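Local coordinates for protein ferritin light chain (Trichoplusia ni, PDB 1Z6O) that stores iron as the light subunit of a secreted 24-chain ferritin shell, in which it probably helps the ferrihydrite core to nucleate, at residues A43-H48 with E135-A140; R51-Y55 with T132-L136; K86-I90 with Y162-F167; H93-R97 with D156-Y162. All blocks are in the same frame, centred on the assembly; numbering follows the deposited sequence.

Contact 1: residues A43-H48 with E135-A140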
loop_
_atom_site.group_PDB
_atom_site.type_symbol
_atom_site.label_atom_id
_atom_site.label_comp_id
_atom_site.label_asym_id
_atom_site.label_seq_id
_atom_site.Cartn_x
_atom_site.Cartn_y
_atom_site.Cartn_z
ATOM N N ALA A 43 38.589 36.258 -21.668
ATOM C CA ALA A 43 38.234 37.561 -21.096
ATOM C C ALA A 43 36.760 37.585 -20.655
ATOM O O ALA A 43 36.381 38.365 -19.785
ATOM C CB ALA A 43 38.499 38.694 -22.125
ATOM N N TYR A 44 35.932 36.741 -21.263
ATOM C CA TYR A 44 34.507 36.683 -20.907
ATOM C C TYR A 44 34.357 36.017 -19.530
ATOM O O TYR A 44 33.484 36.392 -18.744
ATOM C CB TYR A 44 33.730 35.898 -21.980
ATOM C CG TYR A 44 32.224 36.149 -21.985
ATOM C CD1 TYR A 44 31.703 37.430 -21.749
ATOM C CD2 TYR A 44 31.335 35.129 -22.312
ATOM C CE1 TYR A 44 30.322 37.683 -21.853
ATOM C CE2 TYR A 44 29.955 35.368 -22.416
ATOM C CZ TYR A 44 29.460 36.646 -22.189
ATOM O OH TYR A 44 28.099 36.880 -22.308
ATOM N N ALA A 45 35.205 35.030 -19.231
ATOM C CA ALA A 45 35.161 34.392 -17.912
ATOM C C ALA A 45 35.559 35.455 -16.883
ATOM O O ALA A 45 34.984 35.550 -15.801
ATOM C CB ALA A 45 36.150 33.219 -17.845
ATOM N N LYS A 46 36.555 36.257 -17.235
ATOM C CA LYS A 46 37.039 37.306 -16.345
ATOM C C LYS A 46 35.962 38.361 -16.079
ATOM O O LYS A 46 35.830 38.856 -14.954
ATOM C CB LYS A 46 38.282 37.954 -16.962
ATOM C CG LYS A 46 38.853 39.124 -16.174
ATOM C CD LYS A 46 40.051 39.709 -16.917
ATOM C CE LYS A 46 40.417 41.079 -16.388
ATOM N NZ LYS A 46 41.581 41.633 -17.128
ATOM N N LEU A 47 35.198 38.712 -17.108
ATOM C CA LEU A 47 34.125 39.698 -16.931
ATOM C C LEU A 47 33.054 39.133 -15.986
ATOM O O LEU A 47 32.558 39.843 -15.107
ATOM C CB LEU A 47 33.495 40.058 -18.287
ATOM C CG LEU A 47 32.332 41.066 -18.278
ATOM C CD1 LEU A 47 32.772 42.394 -17.647
ATOM C CD2 LEU A 47 31.861 41.293 -19.722
ATOM N N HIS A 48 32.694 37.861 -16.155
ATOM C CA HIS A 48 31.691 37.269 -15.266
ATOM C C HIS A 48 32.218 37.214 -13.837
ATOM O O HIS A 48 31.474 37.430 -12.888
ATOM C CB HIS A 48 31.309 35.844 -15.702
ATOM C CG HIS A 48 30.303 35.802 -16.813
ATOM N ND1 HIS A 48 30.654 35.909 -18.143
ATOM C CD2 HIS A 48 28.951 35.682 -16.787
ATOM C CE1 HIS A 48 29.561 35.855 -18.889
ATOM N NE2 HIS A 48 28.516 35.718 -18.089
ATOM N N GLU A 135 25.781 44.729 -21.190
ATOM C CA GLU A 135 27.192 44.617 -21.566
ATOM C C GLU A 135 27.573 43.136 -21.692
ATOM O O GLU A 135 28.270 42.752 -22.631
ATOM C CB GLU A 135 28.099 45.316 -20.535
ATOM C CG GLU A 135 29.597 45.104 -20.825
ATOM C CD GLU A 135 30.521 45.784 -19.811
ATOM O OE1 GLU A 135 30.318 45.626 -18.586
ATOM O OE2 GLU A 135 31.467 46.470 -20.249
ATOM N N LEU A 136 27.127 42.297 -20.757
ATOM C CA LEU A 136 27.427 40.861 -20.859
ATOM C C LEU A 136 26.806 40.291 -22.138
ATOM O O LEU A 136 27.410 39.456 -22.823
ATOM C CB LEU A 136 26.861 40.096 -19.656
ATOM C CG LEU A 136 27.594 40.270 -18.320
ATOM C CD1 LEU A 136 26.745 39.702 -17.179
ATOM C CD2 LEU A 136 28.939 39.551 -18.391
ATOM N N ALA A 137 25.594 40.737 -22.453
ATOM C CA ALA A 137 24.890 40.245 -23.637
ATOM C C ALA A 137 25.569 40.691 -24.928
ATOM O O ALA A 137 25.716 39.900 -25.859
ATOM C CB ALA A 137 23.424 40.721 -23.618
ATOM N N GLU A 138 25.981 41.954 -24.994
ATOM C CA GLU A 138 26.632 42.443 -26.204
ATOM C C GLU A 138 28.026 41.846 -26.362
ATOM O O GLU A 138 28.523 41.707 -27.483
ATOM C CB GLU A 138 26.662 43.979 -26.209
ATOM C CG GLU A 138 25.238 44.539 -26.398
ATOM C CD GLU A 138 25.167 46.051 -26.403
ATOM O OE1 GLU A 138 26.162 46.694 -26.016
ATOM O OE2 GLU A 138 24.106 46.599 -26.783
ATOM N N ARG A 139 28.659 41.487 -25.251
ATOM C CA ARG A 139 29.971 40.850 -25.341
ATOM C C ARG A 139 29.748 39.458 -25.958
ATOM O O ARG A 139 30.549 39.001 -26.768
ATOM C CB ARG A 139 30.619 40.720 -23.957
ATOM C CG ARG A 139 32.032 40.105 -23.990
ATOM C CD ARG A 139 33.057 41.054 -24.627
ATOM N NE ARG A 139 33.342 42.201 -23.763
ATOM C CZ ARG A 139 34.130 42.164 -22.688
ATOM N NH1 ARG A 139 34.739 41.032 -22.322
ATOM N NH2 ARG A 139 34.301 43.264 -21.970
ATOM N N ALA A 140 28.667 38.771 -25.585
ATOM C CA ALA A 140 28.409 37.463 -26.190
ATOM C C ALA A 140 28.165 37.632 -27.696
ATOM O O ALA A 140 28.611 36.810 -28.488
ATOM C CB ALA A 140 27.192 36.774 -25.533
HETATM O O HOH W 1 36.716 41.060 -19.917
#

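Contact 2: residues R51-Y55 with T132-L136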
loop_
_atom_site.group_PDB
_atom_site.type_symbol
_atom_site.label_atom_id
_atom_site.label_comp_id
_atom_site.label_asym_id
_atom_site.label_seq_id
_atom_site.Cartn_x
_atom_site.Cartn_y
_atom_site.Cartn_z
ATOM N N ARG A 51 32.008 40.726 -12.376
ATOM C CA ARG A 51 30.621 41.090 -12.111
ATOM C C ARG A 51 30.018 40.269 -10.974
ATOM O O ARG A 51 29.180 40.793 -10.237
ATOM C CB ARG A 51 29.749 40.938 -13.366
ATOM C CG ARG A 51 30.045 41.958 -14.455
ATOM C CD ARG A 51 29.915 43.399 -13.950
ATOM N NE ARG A 51 30.155 44.344 -15.039
ATOM C CZ ARG A 51 30.675 45.557 -14.885
ATOM N NH1 ARG A 51 31.017 45.988 -13.676
ATOM N NH2 ARG A 51 30.866 46.333 -15.945
ATOM N N SER A 52 30.425 39.002 -10.815
ATOM C CA SER A 52 29.846 38.217 -9.724
ATOM C C SER A 52 30.127 38.907 -8.395
ATOM O O SER A 52 29.246 38.988 -7.537
ATOM C CB SER A 52 30.372 36.763 -9.688
ATOM O OG SER A 52 31.725 36.677 -9.277
ATOM N N TYR A 53 31.343 39.413 -8.219
ATOM C CA TYR A 53 31.673 40.100 -6.974
ATOM C C TYR A 53 31.037 41.497 -6.886
ATOM O O TYR A 53 30.694 41.940 -5.793
ATOM C CB TYR A 53 33.204 40.121 -6.763
ATOM C CG TYR A 53 33.676 38.821 -6.128
ATOM C CD1 TYR A 53 34.433 37.881 -6.846
ATOM C CD2 TYR A 53 33.326 38.516 -4.813
ATOM C CE1 TYR A 53 34.827 36.667 -6.254
ATOM C CE2 TYR A 53 33.709 37.314 -4.220
ATOM C CZ TYR A 53 34.457 36.400 -4.937
ATOM O OH TYR A 53 34.841 35.237 -4.312
ATOM N N ASP A 54 30.847 42.187 -8.013
ATOM C CA ASP A 54 30.157 43.490 -7.973
ATOM C C ASP A 54 28.715 43.255 -7.479
ATOM O O ASP A 54 28.202 43.978 -6.625
ATOM C CB ASP A 54 30.048 44.139 -9.368
ATOM C CG ASP A 54 31.376 44.662 -9.892
ATOM O OD1 ASP A 54 32.248 45.001 -9.070
ATOM O OD2 ASP A 54 31.536 44.750 -11.132
ATOM N N TYR A 55 28.051 42.252 -8.045
ATOM C CA TYR A 55 26.673 41.944 -7.654
ATOM C C TYR A 55 26.610 41.510 -6.187
ATOM O O TYR A 55 25.644 41.805 -5.479
ATOM C CB TYR A 55 26.107 40.827 -8.544
ATOM C CG TYR A 55 25.940 41.233 -10.002
ATOM C CD1 TYR A 55 26.103 40.300 -11.018
ATOM C CD2 TYR A 55 25.585 42.541 -10.354
ATOM C CE1 TYR A 55 25.916 40.647 -12.363
ATOM C CE2 TYR A 55 25.393 42.904 -11.702
ATOM C CZ TYR A 55 25.560 41.942 -12.694
ATOM O OH TYR A 55 25.361 42.257 -14.025
ATOM N N THR A 132 24.901 46.529 -16.910
ATOM C CA THR A 132 25.913 45.476 -16.871
ATOM C C THR A 132 25.429 44.194 -17.545
ATOM O O THR A 132 26.234 43.468 -18.126
ATOM C CB THR A 132 26.386 45.168 -15.417
ATOM O OG1 THR A 132 25.269 44.778 -14.616
ATOM C CG2 THR A 132 27.042 46.396 -14.801
ATOM N N GLN A 133 24.130 43.901 -17.480
ATOM C CA GLN A 133 23.624 42.704 -18.158
ATOM C C GLN A 133 23.642 42.944 -19.676
ATOM O O GLN A 133 23.964 42.038 -20.440
ATOM C CB GLN A 133 22.212 42.339 -17.663
ATOM C CG GLN A 133 22.215 41.773 -16.219
ATOM C CD GLN A 133 22.863 40.394 -16.135
ATOM O OE1 GLN A 133 23.754 40.141 -15.312
ATOM N NE2 GLN A 133 22.413 39.500 -16.982
ATOM N N LYS A 134 23.318 44.160 -20.118
ATOM C CA LYS A 134 23.382 44.453 -21.554
ATOM C C LYS A 134 24.832 44.328 -22.033
ATOM O O LYS A 134 25.087 43.884 -23.154
ATOM C CB LYS A 134 22.877 45.867 -21.864
ATOM C CG LYS A 134 21.354 46.018 -21.765
ATOM C CD LYS A 134 20.910 47.405 -22.273
ATOM C CE LYS A 134 19.391 47.562 -22.137
ATOM N NZ LYS A 134 18.891 48.820 -22.785
ATOM N N GLU A 135 25.781 44.729 -21.190
ATOM C CA GLU A 135 27.192 44.617 -21.566
ATOM C C GLU A 135 27.573 43.136 -21.692
ATOM O O GLU A 135 28.270 42.752 -22.631
ATOM C CB GLU A 135 28.099 45.316 -20.535
ATOM C CG GLU A 135 29.597 45.104 -20.825
ATOM C CD GLU A 135 30.521 45.784 -19.811
ATOM O OE1 GLU A 135 30.318 45.626 -18.586
ATOM O OE2 GLU A 135 31.467 46.470 -20.249
ATOM N N LEU A 136 27.127 42.297 -20.757
ATOM C CA LEU A 136 27.427 40.861 -20.859
ATOM C C LEU A 136 26.806 40.291 -22.138
ATOM O O LEU A 136 27.410 39.456 -22.823
ATOM C CB LEU A 136 26.861 40.096 -19.656
ATOM C CG LEU A 136 27.594 40.270 -18.320
ATOM C CD1 LEU A 136 26.745 39.702 -17.179
ATOM C CD2 LEU A 136 28.939 39.551 -18.391
HETATM O O HOH W 2 29.027 43.597 -17.471
#

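Contact 3: residues K86-I90 with Y162-F167. With FE (Fe (III) ion), chain Y; CA (calcium ion), chain Z.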
loop_
_atom_site.group_PDB
_atom_site.type_symbol
_atom_site.label_atom_id
_atom_site.label_comp_id
_atom_site.label_asym_id
_atom_site.label_seq_id
_atom_site.Cartn_x
_atom_site.Cartn_y
_atom_site.Cartn_z
ATOM N N LYS A 86 28.785 30.796 -14.028
ATOM C CA LYS A 86 29.181 30.939 -15.434
ATOM C C LYS A 86 30.691 31.094 -15.572
ATOM O O LYS A 86 31.274 30.675 -16.568
ATOM C CB LYS A 86 28.503 32.153 -16.081
ATOM C CG LYS A 86 26.999 31.972 -16.341
ATOM C CD LYS A 86 26.728 30.789 -17.260
ATOM C CE LYS A 86 25.226 30.626 -17.537
ATOM N NZ LYS A 86 24.898 29.440 -18.394
ATOM N N THR A 87 31.320 31.725 -14.588
ATOM C CA THR A 87 32.771 31.898 -14.625
ATOM C C THR A 87 33.422 30.512 -14.700
ATOM O O THR A 87 34.302 30.262 -15.526
ATOM C CB THR A 87 33.292 32.608 -13.348
ATOM O OG1 THR A 87 32.758 33.936 -13.287
ATOM C CG2 THR A 87 34.826 32.698 -13.366
ATOM N N ILE A 88 32.982 29.609 -13.831
ATOM C CA ILE A 88 33.555 28.270 -13.810
ATOM C C ILE A 88 33.221 27.507 -15.092
ATOM O O ILE A 88 34.068 26.802 -15.646
ATOM C CB ILE A 88 33.073 27.503 -12.560
ATOM C CG1 ILE A 88 33.697 28.149 -11.311
ATOM C CG2 ILE A 88 33.485 26.020 -12.644
ATOM C CD1 ILE A 88 33.101 27.647 -9.994
ATOM N N ASP A 89 31.994 27.660 -15.570
ATOM C CA ASP A 89 31.584 26.990 -16.799
ATOM C C ASP A 89 32.434 27.446 -17.997
ATOM O O ASP A 89 32.840 26.628 -18.823
ATOM C CB ASP A 89 30.106 27.270 -17.099
ATOM C CG ASP A 89 29.574 26.393 -18.232
ATOM O OD1 ASP A 89 29.324 26.907 -19.344
ATOM O OD2 ASP A 89 29.426 25.175 -18.009
ATOM N N ILE A 90 32.700 28.745 -18.101
ATOM C CA ILE A 90 33.509 29.239 -19.223
ATOM C C ILE A 90 34.947 28.732 -19.116
ATOM O O ILE A 90 35.552 28.348 -20.116
ATOM C CB ILE A 90 33.504 30.783 -19.280
ATOM C CG1 ILE A 90 32.086 31.279 -19.598
ATOM C CG2 ILE A 90 34.480 31.284 -20.378
ATOM C CD1 ILE A 90 31.872 32.773 -19.256
ATOM N N TYR A 162 27.547 27.172 -28.305
ATOM C CA TYR A 162 27.730 27.243 -26.848
ATOM C C TYR A 162 27.193 28.593 -26.337
ATOM O O TYR A 162 26.442 28.648 -25.357
ATOM C CB TYR A 162 29.221 27.107 -26.503
ATOM C CG TYR A 162 29.569 27.416 -25.057
ATOM C CD1 TYR A 162 29.008 26.689 -24.006
ATOM C CD2 TYR A 162 30.492 28.412 -24.748
ATOM C CE1 TYR A 162 29.367 26.953 -22.666
ATOM C CE2 TYR A 162 30.859 28.678 -23.424
ATOM C CZ TYR A 162 30.293 27.948 -22.397
ATOM O OH TYR A 162 30.663 28.230 -21.102
ATOM N N LEU A 163 27.563 29.686 -27.002
ATOM C CA LEU A 163 27.076 31.004 -26.592
ATOM C C LEU A 163 25.560 31.105 -26.759
ATOM O O LEU A 163 24.868 31.635 -25.889
ATOM C CB LEU A 163 27.755 32.115 -27.409
ATOM C CG LEU A 163 29.258 32.292 -27.141
ATOM C CD1 LEU A 163 29.858 33.236 -28.188
ATOM C CD2 LEU A 163 29.462 32.844 -25.714
ATOM N N GLU A 164 25.043 30.599 -27.875
ATOM C CA GLU A 164 23.607 30.649 -28.136
ATOM C C GLU A 164 22.811 29.941 -27.053
ATOM O O GLU A 164 21.836 30.479 -26.534
ATOM C CB GLU A 164 23.283 30.005 -29.498
ATOM C CG GLU A 164 23.731 30.873 -30.686
ATOM C CD GLU A 164 23.676 30.156 -32.033
ATOM O OE1 GLU A 164 23.147 29.027 -32.118
ATOM O OE2 GLU A 164 24.173 30.732 -33.021
ATOM N N GLU A 165 23.246 28.735 -26.707
ATOM C CA GLU A 165 22.553 27.914 -25.722
ATOM C C GLU A 165 22.726 28.316 -24.258
ATOM O O GLU A 165 21.767 28.337 -23.491
ATOM C CB GLU A 165 23.016 26.461 -25.860
ATOM C CG GLU A 165 22.638 25.785 -27.165
ATOM C CD GLU A 165 21.195 25.323 -27.165
ATOM O OE1 GLU A 165 20.675 25.064 -26.062
ATOM O OE2 GLU A 165 20.591 25.203 -28.254
ATOM N N GLU A 166 23.951 28.630 -23.871
ATOM C CA GLU A 166 24.232 28.926 -22.473
ATOM C C GLU A 166 24.186 30.373 -22.039
ATOM O O GLU A 166 24.135 30.648 -20.844
ATOM C CB GLU A 166 25.605 28.350 -22.110
ATOM C CG GLU A 166 25.716 26.859 -22.353
ATOM C CD GLU A 166 24.670 26.076 -21.579
ATOM O OE1 GLU A 166 24.564 26.281 -20.348
ATOM O OE2 GLU A 166 23.956 25.260 -22.198
ATOM N N PHE A 167 24.211 31.304 -22.985
ATOM C CA PHE A 167 24.212 32.713 -22.611
ATOM C C PHE A 167 23.146 33.567 -23.276
ATOM O O PHE A 167 22.336 34.211 -22.614
ATOM C CB PHE A 167 25.580 33.338 -22.928
ATOM C CG PHE A 167 26.710 32.742 -22.134
ATOM C CD1 PHE A 167 27.332 31.562 -22.554
ATOM C CD2 PHE A 167 27.090 33.308 -20.919
ATOM C CE1 PHE A 167 28.317 30.948 -21.765
ATOM C CE2 PHE A 167 28.070 32.703 -20.121
ATOM C CZ PHE A 167 28.683 31.518 -20.548
HETATM FE FE FE Y . 18.964 23.745 -28.367
HETATM CA CA CA Z . 21.824 27.275 -32.622
#

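Contact 4: residues H93-R97 with D156-Y162. With CA (calcium ion), chain Z.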
loop_
_atom_site.group_PDB
_atom_site.type_symbol
_atom_site.label_atom_id
_atom_site.label_comp_id
_atom_site.label_asym_id
_atom_site.label_seq_id
_atom_site.Cartn_x
_atom_site.Cartn_y
_atom_site.Cartn_z
ATOM N N HIS A 93 34.996 25.399 -20.404
ATOM C CA HIS A 93 34.850 25.331 -21.858
ATOM C C HIS A 93 36.172 25.668 -22.557
ATOM O O HIS A 93 36.539 25.049 -23.560
ATOM C CB HIS A 93 33.763 26.295 -22.357
ATOM C CG HIS A 93 33.224 25.915 -23.701
ATOM N ND1 HIS A 93 32.183 25.024 -23.855
ATOM C CD2 HIS A 93 33.644 26.224 -24.952
ATOM C CE1 HIS A 93 31.985 24.799 -25.144
ATOM N NE2 HIS A 93 32.860 25.514 -25.831
ATOM N N VAL A 94 36.874 26.665 -22.031
ATOM C CA VAL A 94 38.180 27.073 -22.559
ATOM C C VAL A 94 39.123 25.852 -22.560
ATOM O O VAL A 94 39.814 25.577 -23.556
ATOM C CB VAL A 94 38.790 28.212 -21.671
ATOM C CG1 VAL A 94 40.299 28.361 -21.922
ATOM C CG2 VAL A 94 38.065 29.540 -21.966
ATOM N N THR A 95 39.150 25.110 -21.456
ATOM C CA THR A 95 40.030 23.940 -21.389
ATOM C C THR A 95 39.488 22.765 -22.193
ATOM O O THR A 95 40.261 21.954 -22.706
ATOM C CB THR A 95 40.291 23.494 -19.935
ATOM O OG1 THR A 95 39.052 23.188 -19.287
ATOM C CG2 THR A 95 41.011 24.605 -19.170
ATOM N N LYS A 96 38.168 22.661 -22.305
ATOM C CA LYS A 96 37.586 21.583 -23.107
ATOM C C LYS A 96 38.067 21.712 -24.561
ATOM O O LYS A 96 38.324 20.709 -25.232
ATOM C CB LYS A 96 36.050 21.654 -23.084
ATOM C CG LYS A 96 35.400 20.630 -24.023
ATOM C CD LYS A 96 33.910 20.410 -23.734
ATOM C CE LYS A 96 33.087 21.637 -24.035
ATOM N NZ LYS A 96 31.639 21.386 -23.752
ATOM N N ARG A 97 38.190 22.951 -25.041
ATOM C CA ARG A 97 38.630 23.200 -26.414
ATOM C C ARG A 97 40.155 23.208 -26.581
ATOM O O ARG A 97 40.671 23.628 -27.617
ATOM C CB ARG A 97 38.013 24.511 -26.947
ATOM C CG ARG A 97 36.468 24.462 -27.101
ATOM C CD ARG A 97 36.020 23.351 -28.080
ATOM N NE ARG A 97 36.680 23.463 -29.381
ATOM C CZ ARG A 97 36.312 24.294 -30.354
ATOM N NH1 ARG A 97 35.265 25.102 -30.201
ATOM N NH2 ARG A 97 37.013 24.337 -31.481
ATOM N N ASP A 156 34.012 28.911 -36.177
ATOM C CA ASP A 156 33.866 27.984 -35.058
ATOM C C ASP A 156 32.430 27.960 -34.548
ATOM O O ASP A 156 32.054 28.698 -33.635
ATOM C CB ASP A 156 34.822 28.346 -33.924
ATOM C CG ASP A 156 35.068 27.169 -33.002
ATOM O OD1 ASP A 156 34.074 26.634 -32.460
ATOM O OD2 ASP A 156 36.237 26.758 -32.839
ATOM N N PRO A 157 31.602 27.107 -35.154
ATOM C CA PRO A 157 30.203 27.015 -34.738
ATOM C C PRO A 157 30.013 26.333 -33.388
ATOM O O PRO A 157 28.919 26.380 -32.829
ATOM C CB PRO A 157 29.538 26.264 -35.897
ATOM C CG PRO A 157 30.643 25.393 -36.424
ATOM C CD PRO A 157 31.878 26.276 -36.344
ATOM N N GLU A 158 31.063 25.706 -32.861
ATOM C CA GLU A 158 30.947 25.070 -31.545
ATOM C C GLU A 158 30.859 26.201 -30.517
ATOM O O GLU A 158 30.010 26.175 -29.623
ATOM C CB GLU A 158 32.154 24.169 -31.255
ATOM C CG GLU A 158 31.947 23.228 -30.049
ATOM C CD GLU A 158 32.077 23.916 -28.681
ATOM O OE1 GLU A 158 31.342 23.507 -27.749
ATOM O OE2 GLU A 158 32.913 24.840 -28.520
ATOM N N ILE A 159 31.728 27.198 -30.648
ATOM C CA ILE A 159 31.681 28.350 -29.741
ATOM C C ILE A 159 30.361 29.104 -29.958
ATOM O O ILE A 159 29.721 29.548 -29.004
ATOM C CB ILE A 159 32.850 29.339 -30.002
ATOM C CG1 ILE A 159 34.187 28.687 -29.627
ATOM C CG2 ILE A 159 32.626 30.636 -29.203
ATOM C CD1 ILE A 159 34.269 28.210 -28.158
ATOM N N ALA A 160 29.946 29.252 -31.215
ATOM C CA ALA A 160 28.691 29.953 -31.495
ATOM C C ALA A 160 27.486 29.274 -30.824
ATOM O O ALA A 160 26.672 29.939 -30.180
ATOM C CB ALA A 160 28.464 30.048 -33.013
ATOM N N GLN A 161 27.375 27.954 -30.969
ATOM C CA GLN A 161 26.249 27.221 -30.377
ATOM C C GLN A 161 26.333 27.252 -28.847
ATOM O O GLN A 161 25.307 27.338 -28.168
ATOM C CB GLN A 161 26.228 25.767 -30.886
ATOM C CG GLN A 161 25.273 24.837 -30.113
ATOM C CD GLN A 161 23.782 24.980 -30.474
ATOM O OE1 GLN A 161 23.326 25.984 -31.048
ATOM N NE2 GLN A 161 23.012 23.960 -30.113
ATOM N N TYR A 162 27.547 27.172 -28.305
ATOM C CA TYR A 162 27.730 27.243 -26.848
ATOM C C TYR A 162 27.193 28.593 -26.337
ATOM O O TYR A 162 26.442 28.648 -25.357
ATOM C CB TYR A 162 29.221 27.107 -26.503
ATOM C CG TYR A 162 29.569 27.416 -25.057
ATOM C CD1 TYR A 162 29.008 26.689 -24.006
ATOM C CD2 TYR A 162 30.492 28.412 -24.748
ATOM C CE1 TYR A 162 29.367 26.953 -22.666
ATOM C CE2 TYR A 162 30.859 28.678 -23.424
ATOM C CZ TYR A 162 30.293 27.948 -22.397
ATOM O OH TYR A 162 30.663 28.230 -21.102
HETATM CA CA CA Z . 21.824 27.275 -32.622
HETATM O O HOH W 3 30.406 21.464 -26.497
#

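Contact 1: residues A43-H48 with E135-A140
Segments 43-48 and 135-140 run antiparallel, at 172°, with their axes 11.3 Å apart. One direct hydrogen bond joins them: the hydroxyl OH of Y44 donates to the main-chain O of L136 at 2.7 Å. A water makes the second polar link. It donates to A43 O at 2.7 Å and accepts from R139 NH1 at 3.1 Å. The rest is mostly apolar. L47 CD2 meets L136 CD2 at 3.7 Å and also lies over one face of the R139 guanidinium. Y44 CD1 packs on R139 CG at 3.5 Å. L136 CD2 sits over the face of the H48 ring, 3.9 Å from its centroid, in a CH-pi contact. That ring is held in place within its own helix, because H48 ND1 donates to Y44 O at 2.9 Å. The pair joins helices 37-61 and 122-148 inside the ferritin four-helix bundle. Helix 157-190 adds F167, whose ring meets those of Y44 and H48, and helix 70-96 packs on H48 through K86, T87 and I90.

Contact 2: residues R51-Y55 with T132-L136
R51 is the main donor here, and each of its three side-chain nitrogens has a partner. NH2 of R51 donates to E135 OE1 at 2.8 Å in a salt bridge across the helices. NH1 of R51 makes a second salt bridge, 2.9 Å to D54 OD2, one turn on in the same helix. NE of R51 donates to a water at 2.8 Å. That water gives its own protons to T132 O at 2.9 Å and to E135 OE1 at 2.7 Å. E135 OE1 therefore accepts from both the arginine and the water. The T132 methyl CG2 lies over one face of the guanidinium, 3.7 Å from R51 CZ, while E135 OE1 approaches at its edge. Deeper in, Y55 OH and T132 OG1 share a hydrogen bond of 2.6 Å, in which either could be the donor. T132 OG1 also has main-chain partners in its own helix, at K128 and A129. Y55 OH is 3.0 Å from Q133 OE1. Y116, on a loop, packs against R51, D54 and Y55. The two segments are antiparallel at 167°. This is an interhelical salt-bridge network beside a buried hydroxyl pair, set within the four-helix bundle of the ferritin fold.

Contact 3: residues K86-I90 with Y162-F167
Both segments are helical and nearly antiparallel, at 157°, with their axes 12.7 Å apart. The nearest CA pairs are K86 with E166 at 8.8 Å and I90 with Y162 at 9.8 Å, so long side chains must bridge the gap. The second helix widens into a pi-type turn at 164-167. K86 reaches across with its outer torsions extended. K86 NZ donates to the main-chain O of E166 at 2.8 Å. K86 NZ also lies 3.7 Å from E166 OE1, a long salt bridge. In addition, K86 NZ sits over the face of the F167 ring, 4.9 Å from the centroid, as a cation-pi pair. Y162 OH donates to D89 OD1 at 2.6 Å. I90 CG1 packs on F167 CZ at 3.5 Å. E164 and E165, just before E166, serve other sites: E164 OE1 binds calcium at 2.2 Å, and E165 OE2 binds iron at 2.2 Å. The equivalent glutamates of two neighbouring light chains bind the same ions, with Q161 of each chain completing the calcium site, as expected of a three-fold channel. The contact joins helix 70-96 to helix 157-190 in the bundle. Helix 37-61 packs against it, with Y44 and H48 meeting F167. H93, further along helix 70-96, stacks on Y162. Helix 122-148 touches L163 through I143 and H144.

Contact 4: residues H93-R97 with D156-Y162
H93 takes the t rotamer, and its CA-to-CB bond points toward helix 157-190. Its ring lies flat on that of Y162, also t, in a face-to-face stack with centroids 3.7 Å apart and planes at 9°. The hydroxyl of Y162 reaches on to D89. With the ring so placed, H93 NE2 donates to E158 OE2 at 2.8 Å. R97, the first residue past its helix, curls through three m torsions. This brings its guanidinium edge-on to two carboxylates. NH2 of R97 meets D156 OD2 at 2.9 Å. NH1 of R97 reaches D156 OD1 at 3.0 Å and E158 OE2 at 2.9 Å. D156 is the N-cap of helix 157-190: D156 OD1 accepts from I159 N at 3.0 Å and weakly from E158 N at 3.2 Å. K96 NZ joins through a water that it donates to at 3.0 Å and that donates to E158 OE1 at 2.6 Å; K96 also has a salt bridge to E173 of a neighbouring light chain. On helix 157-190, Q161 OE1 binds calcium at 2.5 Å. The chemistry implies a buried charge cluster: D156 and E158 share R97, E158 also takes the H93 hydrogen bond and the water-mediated link to K96, and D156 serves as both helix cap and salt-bridge partner.

How the contacts relate
From the N terminus, helix 37-61 supplies the first segments of contacts 1 and 2, and helix 70-96 those of contacts 3 and 4. Helix 122-148 then returns to close contact 2 and, just beyond it, contact 1; the two share E135 and L136. Helix 157-190 follows. It closes contact 4 first and contact 3 next, so contact 4 nests inside contact 3, and Y162 serves both. Contacts 1 and 2 each cross contacts 3 and 4 along the chain. Contacts 1 and 3 also touch in space, where A45 and H48 pack on K86, T87 and I90. Together the four tie every helix of the bundle to another.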